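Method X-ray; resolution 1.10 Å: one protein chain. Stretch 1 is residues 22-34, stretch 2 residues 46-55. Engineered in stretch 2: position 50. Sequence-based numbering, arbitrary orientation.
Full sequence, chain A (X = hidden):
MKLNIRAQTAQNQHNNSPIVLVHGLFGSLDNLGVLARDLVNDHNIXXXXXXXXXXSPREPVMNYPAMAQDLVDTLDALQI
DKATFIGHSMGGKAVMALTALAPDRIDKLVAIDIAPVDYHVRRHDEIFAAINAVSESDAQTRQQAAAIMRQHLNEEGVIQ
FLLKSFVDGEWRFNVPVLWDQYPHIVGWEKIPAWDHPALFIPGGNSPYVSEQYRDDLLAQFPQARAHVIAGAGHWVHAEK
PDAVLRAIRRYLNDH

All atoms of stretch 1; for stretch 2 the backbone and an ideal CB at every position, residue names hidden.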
ATOM      1  N   VAL A  22       0.651  -4.688  -2.201  1.00  5.57           N
ATOM      2  CA  VAL A  22       0.196  -3.404  -2.731  1.00  5.70           C
ATOM      3  C   VAL A  22       0.667  -2.225  -1.875  1.00  5.81           C
ATOM      4  O   VAL A  22       0.271  -2.084  -0.718  1.00  5.95           O
ATOM      5  CB  VAL A  22      -1.353  -3.382  -2.819  1.00  5.94           C
ATOM      6  CG1 VAL A  22      -1.813  -2.194  -3.647  1.00  6.95           C
ATOM      7  CG2 VAL A  22      -1.863  -4.691  -3.411  1.00  7.35           C
ATOM      8  N   HIS A  23       1.504  -1.377  -2.466  1.00  5.74           N
ATOM      9  CA  HIS A  23       2.069  -0.208  -1.791  1.00  6.26           C
ATOM     10  C   HIS A  23       1.083   0.942  -1.570  1.00  5.78           C
ATOM     11  O   HIS A  23      -0.054   0.909  -2.045  1.00  6.20           O
ATOM     12  CB  HIS A  23       3.261   0.304  -2.602  1.00  6.09           C
ATOM     13  CG  HIS A  23       2.873   0.891  -3.922  1.00  5.83           C
ATOM     14  ND1 HIS A  23       2.335   2.153  -4.043  1.00  5.38           N
ATOM     15  CD2 HIS A  23       2.881   0.366  -5.171  1.00  5.59           C
ATOM     16  CE1 HIS A  23       2.026   2.380  -5.308  1.00  5.95           C
ATOM     17  NE2 HIS A  23       2.347   1.310  -6.013  1.00  6.29           N
ATOM     18  N   GLY A  24       1.553   1.973  -0.867  1.00  6.47           N
ATOM     19  CA  GLY A  24       0.732   3.133  -0.558  1.00  7.29           C
ATOM     20  C   GLY A  24       0.994   4.354  -1.423  1.00  6.35           C
ATOM     21  O   GLY A  24       1.774   4.302  -2.378  1.00  6.46           O
ATOM     22  N   LEU A  25       0.338   5.460  -1.083  1.00  6.49           N
ATOM     23  CA  LEU A  25       0.472   6.700  -1.837  1.00  6.03           C
ATOM     24  C   LEU A  25       1.925   7.141  -2.003  1.00  6.27           C
ATOM     25  O   LEU A  25       2.706   7.142  -1.046  1.00  6.24           O
ATOM     26  CB  LEU A  25      -0.337   7.814  -1.164  1.00  6.65           C
ATOM     27  CG  LEU A  25      -0.377   9.160  -1.901  1.00  6.67           C
ATOM     28  CD1 LEU A  25      -1.054   9.012  -3.261  1.00  7.74           C
ATOM     29  CD2 LEU A  25      -1.118  10.172  -1.045  1.00  7.40           C
ATOM     30  N   PHE A  26       2.262   7.516  -3.237  1.00  6.22           N
ATOM     31  CA  PHE A  26       3.598   7.963  -3.633  1.00  6.36           C
ATOM     32  C   PHE A  26       4.624   6.834  -3.624  1.00  5.98           C
ATOM     33  O   PHE A  26       5.814   7.073  -3.815  1.00  7.35           O
ATOM     34  CB  PHE A  26       4.092   9.121  -2.749  1.00  6.76           C
ATOM     35  CG  PHE A  26       3.287  10.388  -2.887  1.00  6.96           C
ATOM     36  CD1 PHE A  26       3.104  10.992  -4.131  1.00  8.21           C
ATOM     37  CD2 PHE A  26       2.722  10.987  -1.766  1.00  7.53           C
ATOM     38  CE1 PHE A  26       2.370  12.174  -4.251  1.00 10.38           C
ATOM     39  CE2 PHE A  26       1.989  12.167  -1.878  1.00  9.01           C
ATOM     40  CZ  PHE A  26       1.813  12.759  -3.120  1.00  9.26           C
ATOM     41  N   GLY A  27       4.159   5.606  -3.417  1.00  5.84           N
ATOM     42  CA  GLY A  27       5.064   4.470  -3.414  1.00  6.46           C
ATOM     43  C   GLY A  27       5.164   3.798  -4.772  1.00  6.03           C
ATOM     44  O   GLY A  27       4.693   4.325  -5.786  1.00  6.39           O
ATOM     45  N   SER A  28       5.790   2.624  -4.781  1.00  6.63           N
ATOM     46  CA  SER A  28       5.986   1.831  -5.990  1.00  6.31           C
ATOM     47  C   SER A  28       6.135   0.378  -5.553  1.00  6.11           C
ATOM     48  O   SER A  28       6.249   0.096  -4.356  1.00  6.29           O
ATOM     49  CB  SER A  28       7.240   2.285  -6.731  1.00  7.17           C
ATOM     50  OG  SER A  28       8.387   2.070  -5.930  1.00  9.72           O
ATOM     51  N   LEU A  29       6.168  -0.536  -6.517  1.00  6.61           N
ATOM     52  CA  LEU A  29       6.243  -1.957  -6.194  1.00  7.39           C
ATOM     53  C   LEU A  29       7.444  -2.393  -5.369  1.00  7.81           C
ATOM     54  O   LEU A  29       7.419  -3.464  -4.767  1.00  9.31           O
ATOM     55  CB  LEU A  29       6.130  -2.799  -7.472  1.00  7.95           C
ATOM     56  CG  LEU A  29       7.220  -2.748  -8.544  1.00  8.95           C
ATOM     57  CD1 LEU A  29       8.441  -3.539  -8.099  1.00 10.73           C
ATOM     58  CD2 LEU A  29       6.668  -3.330  -9.835  1.00  9.86           C
ATOM     59  N   ASP A  30       8.488  -1.578  -5.328  1.00  7.85           N
ATOM     60  CA  ASP A  30       9.651  -1.924  -4.528  1.00  9.88           C
ATOM     61  C   ASP A  30       9.425  -1.677  -3.032  1.00  9.28           C
ATOM     62  O   ASP A  30      10.125  -2.254  -2.199  1.00  8.80           O
ATOM     63  CB  ASP A  30      10.868  -1.117  -4.988  1.00 14.53           C
ATOM     64  CG  ASP A  30      11.629  -1.794  -6.113  1.00 19.46           C
ATOM     65  OD1 ASP A  30      11.120  -2.787  -6.672  1.00 23.71           O
ATOM     66  OD2 ASP A  30      12.742  -1.327  -6.439  1.00 23.04           O
ATOM     67  N   ASN A  31       8.437  -0.857  -2.677  1.00  8.75           N
ATOM     68  CA  ASN A  31       8.241  -0.527  -1.268  1.00  7.87           C
ATOM     69  C   ASN A  31       7.951  -1.660  -0.293  1.00  8.37           C
ATOM     70  O   ASN A  31       8.353  -1.578   0.866  1.00  8.19           O
ATOM     71  CB  ASN A  31       7.188   0.566  -1.097  1.00  8.60           C
ATOM     72  CG  ASN A  31       7.306   1.262   0.249  1.00  9.47           C
ATOM     73  OD1 ASN A  31       8.334   1.871   0.559  1.00 10.99           O
ATOM     74  ND2 ASN A  31       6.266   1.164   1.060  1.00  8.18           N
ATOM     75  N   LEU A  32       7.248  -2.701  -0.726  1.00  8.51           N
ATOM     76  CA  LEU A  32       6.986  -3.827   0.169  1.00  8.85           C
ATOM     77  C   LEU A  32       7.928  -4.980  -0.161  1.00  8.81           C
ATOM     78  O   LEU A  32       7.687  -6.125   0.225  1.00  8.89           O
ATOM     79  CB  LEU A  32       5.525  -4.280   0.073  1.00  9.49           C
ATOM     80  CG  LEU A  32       4.502  -3.433   0.841  1.00 11.84           C
ATOM     81  CD1 LEU A  32       4.507  -2.000   0.340  1.00 15.84           C
ATOM     82  CD2 LEU A  32       3.120  -4.048   0.685  1.00 13.86           C
ATOM     83  N   GLY A  33       9.009  -4.662  -0.868  1.00  8.86           N
ATOM     84  CA  GLY A  33       9.985  -5.671  -1.235  1.00  9.85           C
ATOM     85  C   GLY A  33      10.571  -6.378  -0.027  1.00  9.71           C
ATOM     86  O   GLY A  33      10.886  -7.567  -0.092  1.00  9.56           O
ATOM     87  N   VAL A  34      10.720  -5.660   1.082  1.00  9.32           N
ATOM     88  CA  VAL A  34      11.272  -6.262   2.288  1.00 10.06           C
ATOM     89  C   VAL A  34      10.391  -7.424   2.747  1.00  9.65           C
ATOM     90  O   VAL A  34      10.889  -8.420   3.277  1.00 10.45           O
ATOM     91  CB  VAL A  34      11.417  -5.218   3.426  1.00 10.41           C
ATOM     92  CG1 VAL A  34      10.057  -4.639   3.798  1.00 11.27           C
ATOM     93  CG2 VAL A  34      12.082  -5.859   4.632  1.00 12.48           C
ATOM     94  N   UNK A  46       3.636 -11.447  -6.023  1.00  7.66           N
ATOM     95  CA  UNK A  46       3.303 -10.498  -7.077  1.00  7.99           C
ATOM     96  C   UNK A  46       3.333  -9.107  -6.449  1.00  7.63           C
ATOM     97  O   UNK A  46       2.522  -8.793  -5.573  1.00  8.33           O
ATOM     98  CB  UNK A  46       1.943 -10.804  -7.707  1.00  7.99           C
ATOM     99  N   UNK A  47       4.289  -8.290  -6.873  1.00  7.11           N
ATOM    100  CA  UNK A  47       4.409  -6.923  -6.379  1.00  7.07           C
ATOM    101  C   UNK A  47       3.850  -6.024  -7.472  1.00  7.18           C
ATOM    102  O   UNK A  47       4.327  -6.056  -8.604  1.00  8.33           O
ATOM    103  CB  UNK A  47       5.854  -6.562  -6.029  1.00  7.07           C
ATOM    104  N   UNK A  48       2.842  -5.222  -7.148  1.00  6.57           N
ATOM    105  CA  UNK A  48       2.235  -4.358  -8.151  1.00  7.07           C
ATOM    106  C   UNK A  48       2.513  -2.878  -7.971  1.00  6.45           C
ATOM    107  O   UNK A  48       2.806  -2.405  -6.869  1.00  7.26           O
ATOM    108  CB  UNK A  48       0.721  -4.578  -8.155  1.00  7.07           C
ATOM    109  N   UNK A  49       2.437  -2.156  -9.084  1.00  6.60           N
ATOM    110  CA  UNK A  49       2.527  -0.705  -9.056  1.00  6.32           C
ATOM    111  C   UNK A  49       1.049  -0.318  -9.156  1.00  5.95           C
ATOM    112  O   UNK A  49       0.348  -0.746 -10.077  1.00  6.00           O
ATOM    113  CB  UNK A  49       3.399  -0.118 -10.168  1.00  6.32           C
ATOM    114  N   UNK A  50       0.563   0.453  -8.194  1.00  5.55           N
ATOM    115  CA  UNK A  50      -0.821   0.906  -8.235  1.00  5.80           C
ATOM    116  C   UNK A  50      -0.951   1.867  -9.423  1.00  5.52           C
ATOM    117  O   UNK A  50       0.040   2.459  -9.855  1.00  5.78           O
ATOM    118  CB  UNK A  50      -1.232   1.575  -6.922  1.00  5.80           C
ATOM    119  N   UNK A  51      -2.155   2.009  -9.971  1.00  5.83           N
ATOM    120  CA  UNK A  51      -2.340   2.931 -11.084  1.00  6.63           C
ATOM    121  C   UNK A  51      -1.794   4.295 -10.671  1.00  5.99           C
ATOM    122  O   UNK A  51      -1.853   4.676  -9.498  1.00  6.03           O
ATOM    123  CB  UNK A  51      -3.812   3.025 -11.490  1.00  6.63           C
ATOM    124  N   UNK A  52      -1.236   5.012 -11.641  1.00  6.08           N
ATOM    125  CA  UNK A  52      -0.671   6.335 -11.420  1.00  6.67           C
ATOM    126  C   UNK A  52       0.592   6.351 -10.566  1.00  5.94           C
ATOM    127  O   UNK A  52       1.022   7.413 -10.107  1.00  6.83           O
ATOM    128  CB  UNK A  52      -1.727   7.228 -10.765  1.00  6.67           C
ATOM    129  N   UNK A  53       1.181   5.174 -10.363  1.00  6.17           N
ATOM    130  CA  UNK A  53       2.425   5.035  -9.606  1.00  6.02           C
ATOM    131  C   UNK A  53       3.399   4.154 -10.386  1.00  5.88           C
ATOM    132  O   UNK A  53       2.989   3.375 -11.253  1.00  6.11           O
ATOM    133  CB  UNK A  53       2.158   4.448  -8.219  1.00  6.02           C
ATOM    134  N   UNK A  54       4.683   4.282 -10.063  1.00  6.20           N
ATOM    135  CA  UNK A  54       5.705   3.478 -10.711  1.00  6.92           C
ATOM    136  C   UNK A  54       5.589   3.477 -12.216  1.00  5.80           C
ATOM    137  O   UNK A  54       5.505   4.539 -12.833  1.00  6.73           O
ATOM    138  CB  UNK A  54       5.642   2.039 -10.195  1.00  6.92           C
ATOM    139  N   UNK A  55       5.593   2.287 -12.808  1.00  6.41           N
ATOM    140  CA  UNK A  55       5.472   2.171 -14.249  1.00  6.47           C
ATOM    141  C   UNK A  55       4.121   1.600 -14.669  1.00  6.50           C
ATOM    142  O   UNK A  55       3.984   1.031 -15.752  1.00  7.03           O
ATOM    143  CB  UNK A  55       6.601   1.296 -14.797  1.00  6.47           C
TER

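Position 46 lies in extended backbone, its ideal CB having nothing of stretch 1 within 5.5 Å; stretch 1 sets no demand here, and the deposited residue is Ile-46.

At position 47 the CA-to-CB bond points toward stretch 1, and the ideal CB is 3.7 Å from Leu-29 O. That carbonyl invites a donor on a flexible side chain, and glutamine, lysine or arginine could all be considered. The residue is Gln-47, whose NE2 donates to Leu-29 O at 2.8 Å. The same NE2 also donates to a water, at 2.8 Å, which in turn donates to Asp-30 OD1 at 3.2 Å, so one amide ties down two consecutive residues.

Position 48 is again extended, with an ideal CB 5.4 Å from Val-22 CG2. An aliphatic side chain of moderate size suits that gap. It is Val-48, and its CG2 comes within 4.1 Å of Val-22 CG1. Its backbone O accepts from a water at 2.7 Å that accepts in turn from His-23 N at 2.9 Å.

At position 49 the CB points sideways, 4.5 Å from His-23 NE2 and 4.6 Å from Leu-29 CD2. The nearby Leu-29 N is a donor calling for a short acceptor such as aspartate or asparagine. Asp-49 answers: OD1 accepts from Leu-29 N at 2.7 Å, while OD2 accepts from the backbone N of residue 55 at 2.9 Å, linking stretch 1 to the loop beyond.

Position 50 points toward stretch 1, its CB 3.7 Å from His-23 NE2 and 5.0 Å from Val-22 CG1, a setting for several apolar side chains. Its backbone N donates to His-23 NE2 (2.9 Å, nearly linear), a bond that any residue except proline could make. The residue is the engineered Val-50; its CG2 sits over a face of the His-23 ring and 3.6 Å from Val-22 CG1.

Position 51 points away, leaving its choice free of stretch 1; it is Arg-51, bonded elsewhere in the structure. Position 52, with phi/psi of 68/14 in a type II turn, favours glycine or asparagine, and is Asn-52.

At position 53 the CB points toward stretch 1, 3.5 Å from Gly-27 O and 3.6 Å from His-23 CE1. A polar or aromatic group with a donor would fit. His-53 gives a weak hydrogen bond from ND1 to Gly-27 O (3.3 Å), and its ring lies obliquely to that of His-23.

Position 54 has phi/psi of 49/-129, which favours glycine, and its ideal CB would lie 3.8 Å from Ser-28 CB. It is Gly-54. Position 55, beyond reach of stretch 1, is Leu-55.

Stretch 2, residues 46-55: IQVDVRNHGL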
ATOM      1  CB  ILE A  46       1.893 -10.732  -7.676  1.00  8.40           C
ATOM      2  CG1 ILE A  46       1.792 -12.133  -8.289  1.00 10.64           C
ATOM      3  CG2 ILE A  46       1.607  -9.674  -8.741  1.00 10.14           C
ATOM      4  CD1 ILE A  46       1.519 -13.228  -7.283  1.00 13.37           C
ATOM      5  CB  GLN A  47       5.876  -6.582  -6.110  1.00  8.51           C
ATOM      6  CG  GLN A  47       6.468  -7.330  -4.921  1.00 10.16           C
ATOM      7  CD  GLN A  47       7.980  -7.257  -4.865  1.00 11.33           C
ATOM      8  OE1 GLN A  47       8.668  -8.257  -5.077  1.00 14.92           O
ATOM      9  NE2 GLN A  47       8.509  -6.073  -4.582  1.00 10.83           N
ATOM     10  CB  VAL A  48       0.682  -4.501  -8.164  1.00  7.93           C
ATOM     11  CG1 VAL A  48       0.287  -5.960  -8.159  1.00  9.51           C
ATOM     12  CG2 VAL A  48       0.065  -3.772  -6.965  1.00  8.48           C
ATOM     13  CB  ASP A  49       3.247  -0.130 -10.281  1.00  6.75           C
ATOM     14  CG  ASP A  49       4.746   0.023 -10.081  1.00  6.11           C
ATOM     15  OD1 ASP A  49       5.196   0.239  -8.932  1.00  7.39           O
ATOM     16  OD2 ASP A  49       5.473  -0.045 -11.099  1.00  6.60           O
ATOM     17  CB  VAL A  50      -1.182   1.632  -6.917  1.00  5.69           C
ATOM     18  CG1 VAL A  50      -2.564   2.272  -7.010  1.00  6.84           C
ATOM     19  CG2 VAL A  50      -1.131   0.637  -5.762  1.00  6.46           C
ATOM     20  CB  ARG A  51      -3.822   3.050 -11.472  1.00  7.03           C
ATOM     21  CG  ARG A  51      -4.744   3.556 -10.370  1.00  7.04           C
ATOM     22  CD  ARG A  51      -6.098   3.984 -10.933  1.00  8.35           C
ATOM     23  NE  ARG A  51      -6.757   2.898 -11.650  1.00  7.84           N
ATOM     24  CZ  ARG A  51      -7.762   3.059 -12.505  1.00  9.11           C
ATOM     25  NH1 ARG A  51      -8.243   4.270 -12.762  1.00  9.54           N
ATOM     26  NH2 ARG A  51      -8.282   2.003 -13.117  1.00  8.96           N
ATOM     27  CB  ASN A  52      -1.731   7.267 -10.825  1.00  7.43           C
ATOM     28  CG  ASN A  52      -2.859   7.549 -11.797  1.00  7.59           C
ATOM     29  OD1 ASN A  52      -4.039   7.409 -11.461  1.00  9.64           O
ATOM     30  ND2 ASN A  52      -2.503   7.945 -13.013  1.00  7.00           N
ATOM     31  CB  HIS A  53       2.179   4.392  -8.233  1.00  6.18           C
ATOM     32  CG  HIS A  53       1.327   5.220  -7.322  1.00  5.45           C
ATOM     33  ND1 HIS A  53       1.824   5.908  -6.234  1.00  6.96           N
ATOM     34  CD2 HIS A  53       0.002   5.489  -7.360  1.00  4.11           C
ATOM     35  CE1 HIS A  53       0.841   6.564  -5.641  1.00  4.19           C
ATOM     36  NE2 HIS A  53      -0.274   6.324  -6.305  1.00  7.99           N
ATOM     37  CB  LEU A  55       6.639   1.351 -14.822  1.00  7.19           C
ATOM     38  CG  LEU A  55       7.996   2.075 -14.770  1.00  7.68           C
ATOM     39  CD1 LEU A  55       9.098   1.133 -15.226  1.00  8.53           C
ATOM     40  CD2 LEU A  55       7.973   3.334 -15.639  1.00  9.15           C
TER
HETATM   41  O   HOH W   1       3.152  -3.002  -4.284  1.00  7.07           O
HETATM   42  O   HOH W   2       5.673   5.853  -7.903  1.00  6.97           O
HETATM   43  O   HOH W   3      11.239  -5.315  -4.782  1.00 19.62           O
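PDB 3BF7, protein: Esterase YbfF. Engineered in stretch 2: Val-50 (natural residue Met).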